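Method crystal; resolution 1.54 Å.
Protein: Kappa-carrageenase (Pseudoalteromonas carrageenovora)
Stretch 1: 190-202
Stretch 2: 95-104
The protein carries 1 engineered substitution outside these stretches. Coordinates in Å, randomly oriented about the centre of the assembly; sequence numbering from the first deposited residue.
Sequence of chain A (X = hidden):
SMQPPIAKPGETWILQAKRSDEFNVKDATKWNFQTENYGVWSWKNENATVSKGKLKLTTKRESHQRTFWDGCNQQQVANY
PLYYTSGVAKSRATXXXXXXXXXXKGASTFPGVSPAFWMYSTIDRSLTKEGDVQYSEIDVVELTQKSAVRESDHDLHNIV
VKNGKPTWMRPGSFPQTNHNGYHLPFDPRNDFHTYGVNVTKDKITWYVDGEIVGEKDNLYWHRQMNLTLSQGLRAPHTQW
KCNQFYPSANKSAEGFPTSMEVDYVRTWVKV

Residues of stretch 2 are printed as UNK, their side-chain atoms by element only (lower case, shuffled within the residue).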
# COMPACT_ATOMS: atom_id res chain seq x y z
N ASN A 190 -9.89 -15.61 -1.63
CA ASN A 190 -11.24 -16.09 -1.89
C ASN A 190 -12.28 -15.01 -1.66
O ASN A 190 -12.54 -14.61 -0.53
CB ASN A 190 -11.56 -17.28 -1.00
CG ASN A 190 -12.82 -17.99 -1.44
OD1 ASN A 190 -12.81 -18.74 -2.42
ND2 ASN A 190 -13.92 -17.75 -0.74
N ASP A 191 -12.90 -14.55 -2.75
CA ASP A 191 -13.93 -13.53 -2.67
C ASP A 191 -13.34 -12.21 -2.17
O ASP A 191 -12.14 -12.11 -1.90
CB ASP A 191 -15.05 -13.97 -1.74
CG ASP A 191 -16.41 -13.44 -2.17
OD1 ASP A 191 -16.48 -12.31 -2.69
OD2 ASP A 191 -17.41 -14.16 -1.97
N PHE A 192 -14.20 -11.22 -2.04
CA PHE A 192 -13.78 -9.91 -1.59
C PHE A 192 -13.96 -9.73 -0.09
O PHE A 192 -14.86 -10.29 0.51
CB PHE A 192 -14.55 -8.82 -2.33
CG PHE A 192 -14.24 -8.75 -3.79
CD1 PHE A 192 -14.79 -9.67 -4.68
CD2 PHE A 192 -13.36 -7.79 -4.27
CE1 PHE A 192 -14.46 -9.63 -6.04
CE2 PHE A 192 -13.03 -7.74 -5.62
CZ PHE A 192 -13.58 -8.66 -6.51
N HIS A 193 -13.07 -8.94 0.50
CA HIS A 193 -13.11 -8.65 1.92
C HIS A 193 -12.84 -7.17 2.08
O HIS A 193 -12.25 -6.54 1.20
CB HIS A 193 -12.08 -9.50 2.65
CG HIS A 193 -12.35 -10.96 2.54
ND1 HIS A 193 -13.19 -11.63 3.42
CD2 HIS A 193 -11.99 -11.87 1.61
CE1 HIS A 193 -13.33 -12.88 3.02
NE2 HIS A 193 -12.61 -13.05 1.93
N THR A 194 -13.27 -6.60 3.19
CA THR A 194 -13.08 -5.18 3.42
C THR A 194 -11.92 -4.89 4.35
O THR A 194 -11.80 -5.48 5.43
CB THR A 194 -14.35 -4.53 3.98
OG1 THR A 194 -14.63 -5.07 5.28
CG2 THR A 194 -15.53 -4.82 3.07
N TYR A 195 -11.06 -3.98 3.91
CA TYR A 195 -9.88 -3.59 4.65
C TYR A 195 -9.98 -2.09 4.89
O TYR A 195 -10.06 -1.30 3.94
CB TYR A 195 -8.64 -3.92 3.83
CG TYR A 195 -8.52 -5.40 3.55
CD1 TYR A 195 -7.95 -6.26 4.49
CD2 TYR A 195 -9.02 -5.95 2.37
CE1 TYR A 195 -7.88 -7.63 4.26
CE2 TYR A 195 -8.96 -7.33 2.13
CZ TYR A 195 -8.39 -8.16 3.08
OH TYR A 195 -8.33 -9.51 2.86
N GLY A 196 -10.00 -1.69 6.15
CA GLY A 196 -10.12 -0.27 6.43
C GLY A 196 -9.23 0.23 7.54
O GLY A 196 -8.62 -0.55 8.28
N VAL A 197 -9.15 1.54 7.64
CA VAL A 197 -8.36 2.16 8.68
C VAL A 197 -8.98 3.50 9.02
O VAL A 197 -9.45 4.23 8.15
CB VAL A 197 -6.89 2.36 8.24
CG1 VAL A 197 -6.79 3.43 7.17
CG2 VAL A 197 -6.04 2.72 9.45
N ASN A 198 -9.02 3.80 10.31
CA ASN A 198 -9.54 5.08 10.75
C ASN A 198 -8.33 5.84 11.25
O ASN A 198 -7.62 5.38 12.15
CB ASN A 198 -10.55 4.91 11.88
CG ASN A 198 -11.22 6.21 12.24
OD1 ASN A 198 -11.49 7.03 11.37
ND2 ASN A 198 -11.50 6.41 13.52
N VAL A 199 -8.09 7.00 10.65
CA VAL A 199 -6.95 7.82 11.01
C VAL A 199 -7.40 9.12 11.65
O VAL A 199 -8.19 9.86 11.07
CB VAL A 199 -6.10 8.15 9.76
CG1 VAL A 199 -4.83 8.89 10.17
CG2 VAL A 199 -5.75 6.87 9.01
N THR A 200 -6.90 9.39 12.86
CA THR A 200 -7.20 10.63 13.56
C THR A 200 -5.84 11.20 13.94
O THR A 200 -4.82 10.54 13.76
CB THR A 200 -8.03 10.41 14.84
OG1 THR A 200 -7.18 9.87 15.87
CG2 THR A 200 -9.17 9.45 14.58
N LYS A 201 -5.80 12.42 14.46
CA LYS A 201 -4.52 12.98 14.84
C LYS A 201 -3.89 12.22 15.99
O LYS A 201 -2.68 12.29 16.20
CB LYS A 201 -4.66 14.46 15.22
CG LYS A 201 -5.68 14.74 16.30
CD LYS A 201 -5.58 16.19 16.76
CE LYS A 201 -5.50 17.16 15.58
NZ LYS A 201 -6.69 17.08 14.67
N ASP A 202 -4.70 11.47 16.73
CA ASP A 202 -4.21 10.73 17.89
C ASP A 202 -4.09 9.22 17.74
O ASP A 202 -3.23 8.60 18.38
CB ASP A 202 -5.09 11.02 19.10
CG ASP A 202 -5.20 12.50 19.41
OD1 ASP A 202 -4.15 13.16 19.50
OD2 ASP A 202 -6.34 12.99 19.56
N UNK A 95 -4.36 13.52 1.68
CA UNK A 95 -5.08 13.75 2.91
C UNK A 95 -4.44 12.97 4.04
O UNK A 95 -3.38 12.37 3.86
N UNK A 96 -5.06 12.99 5.21
CA UNK A 96 -4.54 12.25 6.34
C UNK A 96 -5.65 11.65 7.20
O UNK A 96 -5.91 10.45 7.13
o UNK A 96 -5.30 14.80 7.43
c UNK A 96 -4.10 14.54 7.41
c UNK A 96 -3.60 13.11 7.21
n UNK A 96 -3.16 15.46 7.58
N UNK A 97 -6.32 12.48 7.99
CA UNK A 97 -7.38 11.99 8.86
C UNK A 97 -8.64 11.59 8.10
O UNK A 97 -9.02 12.23 7.11
c UNK A 97 -7.71 13.04 9.91
c UNK A 97 -4.09 14.83 11.40
o UNK A 97 -2.90 15.40 11.80
c UNK A 97 -6.46 13.67 10.49
c UNK A 97 -5.13 15.64 10.97
c UNK A 97 -4.22 13.46 11.38
c UNK A 97 -6.32 15.06 10.52
c UNK A 97 -5.40 12.88 10.93
N UNK A 98 -9.27 10.53 8.57
CA UNK A 98 -10.49 10.05 7.95
C UNK A 98 -10.58 8.54 8.00
O UNK A 98 -9.66 7.87 8.46
N UNK A 99 -11.71 8.01 7.54
CA UNK A 99 -11.88 6.56 7.51
C UNK A 99 -11.72 6.12 6.07
O UNK A 99 -12.34 6.69 5.16
o UNK A 99 -13.71 0.52 8.06
c UNK A 99 -12.77 3.90 9.02
c UNK A 99 -12.86 2.52 9.03
c UNK A 99 -13.26 6.17 8.02
c UNK A 99 -14.29 2.62 7.10
c UNK A 99 -13.62 1.89 8.06
c UNK A 99 -13.43 4.67 8.06
c UNK A 99 -14.19 4.01 7.10
N UNK A 100 -10.89 5.10 5.86
CA UNK A 100 -10.61 4.58 4.53
C UNK A 100 -11.00 3.12 4.46
O UNK A 100 -10.79 2.37 5.40
c UNK A 100 -7.58 8.04 3.33
c UNK A 100 -8.26 6.61 5.61
o UNK A 100 -6.69 9.78 4.69
c UNK A 100 -7.65 7.86 5.73
c UNK A 100 -7.31 8.56 4.58
c UNK A 100 -9.12 4.68 4.22
c UNK A 100 -8.18 6.80 3.22
c UNK A 100 -8.53 6.06 4.35
N UNK A 101 -11.55 2.71 3.32
CA UNK A 101 -11.95 1.33 3.16
C UNK A 101 -11.89 0.88 1.71
O UNK A 101 -12.26 1.62 0.80
c UNK A 101 -15.34 -0.36 4.11
o UNK A 101 -15.47 -0.20 5.34
c UNK A 101 -13.38 1.14 3.69
o UNK A 101 -16.30 -0.60 3.34
c UNK A 101 -13.95 -0.24 3.51
N UNK A 102 -11.40 -0.33 1.50
CA UNK A 102 -11.33 -0.89 0.16
C UNK A 102 -11.81 -2.33 0.24
O UNK A 102 -11.51 -3.04 1.21
c UNK A 102 -9.90 -0.84 -0.38
N UNK A 103 -12.58 -2.75 -0.75
CA UNK A 103 -13.10 -4.11 -0.82
C UNK A 103 -12.17 -4.78 -1.81
O UNK A 103 -12.22 -4.50 -3.01
c UNK A 103 -15.20 -5.45 -1.31
c UNK A 103 -16.68 -5.35 -0.99
n UNK A 103 -17.50 -7.06 -3.08
c UNK A 103 -14.55 -4.09 -1.32
n UNK A 103 -18.16 -8.65 -1.57
c UNK A 103 -17.65 -7.46 -1.82
n UNK A 103 -17.27 -6.67 -0.82
N UNK A 104 -11.33 -5.67 -1.30
CA UNK A 104 -10.31 -6.32 -2.10
C UNK A 104 -10.30 -7.84 -2.11
O UNK A 104 -10.64 -8.48 -1.13
c UNK A 104 -8.91 -5.86 -1.61
c UNK A 104 -7.59 -3.75 -1.03
c UNK A 104 -8.78 -4.34 -1.76
c UNK A 104 -7.81 -6.59 -2.37
O HOH W 1 -18.43 -10.63 -3.49
O HOH W 2 -16.59 -7.67 1.52
O HOH W 3 -9.19 -10.20 0.41

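Position 95 has backbone atoms alone and lies out of reach of stretch 1; with no side-chain atom it is Gly95.

Position 96 carries two carbons, the second bearing one oxygen and one nitrogen, and its backbone O lies 3.5 Å from Val199 CB. That amide on a single methylene defines Asn96. Asn96 OD1 accepts a hydrogen bond from the backbone N of position 97 (2.6 Å), bracing the turn before the strand.

Position 97 shows one carbon, then a six-carbon ring bearing an oxygen. One ring carbon lies 3.5 Å from Lys201 CA and another 4.1 Å from Val199 CG1, which sits at the ring edge; this is Tyr97, whose broad ring covers the end of stretch 1. Tyr97 CA also makes a CA-H...O contact with Val199 O at 3.2 Å.

Position 98 again has no side-chain atom, and its backbone N and O face Val199: it is Gly98. Its phi/psi of 145/176 would jam a CB against the preceding carbonyl oxygen, so the backbone itself calls for glycine. Here the ladder begins: Gly98 N donates to Val199 O, and Val199 N to Gly98 O, both at 2.8 Å.

Position 99 has one carbon and a hydroxyl-bearing six-membered ring. Asn198 CB meets the ring edge, 3.8 Å from a ring carbon, and the ring oxygen reaches to 4.0 Å from Gly196 CA, so the residue is Tyr99. The absence of a side chain at Gly196 matters: an ideal CB there would come within 2.5 Å of Tyr99 OH.

Position 100 has the same ring-and-oxygen pattern on the other face of the sheet, with ring carbons 3.8 Å from Val197 CG1 and 3.9 Å from Val199 CG2. It is Tyr100: the ring serves the valines, and Tyr100 OH donates to Asn96 O (2.6 Å), tying its tip back to the turn.

Position 101 bears three carbons, the last with two oxygens and 4.3 Å from Thr194 CB: Glu101, paired with Gly196. Its extended side chain (chi1 and chi2 both t) lies on the Thr194 face, and OE2 is hydrogen-bonded elsewhere in the structure, satisfying that oxygen.

Position 102 has a single carbon, opposite Tyr195, and is Ala102. Ala102 N donates to Tyr195 O and Tyr195 N to Ala102 O, both at 2.9 Å.

Position 103 has three carbons, a nitrogen, then a carbon carrying two nitrogens; Phe192 CB lies over one face of this flat group, 3.4 Å from its central carbon. This is Arg103, long enough to bring its charged group there while NH2 and NE reach waters held by Asp191 OD1 and, weakly, Phe192 O. Arg103 NH2 is 4.2 Å from Asp191 OD1, too far for a salt bridge, but water 1 joins these two atoms.

Position 104 has four carbons, forked at the first with one two-carbon arm; its CB lies 4.0 Å from Tyr195 CD2, suiting an apolar branched residue, Ile104. Water 3 links its backbone O to Tyr195 OH.

The contact is an antiparallel ladder of eight backbone hydrogen bonds, its strands at 170°. The backbone fixes the register; side chains then sort by face, Val197, Val199, Tyr100 and Ile104 on one, Thr194, Tyr99, Glu101 and Arg103 on the other.

Stretch 2 (95-104) GNYGYYEARI
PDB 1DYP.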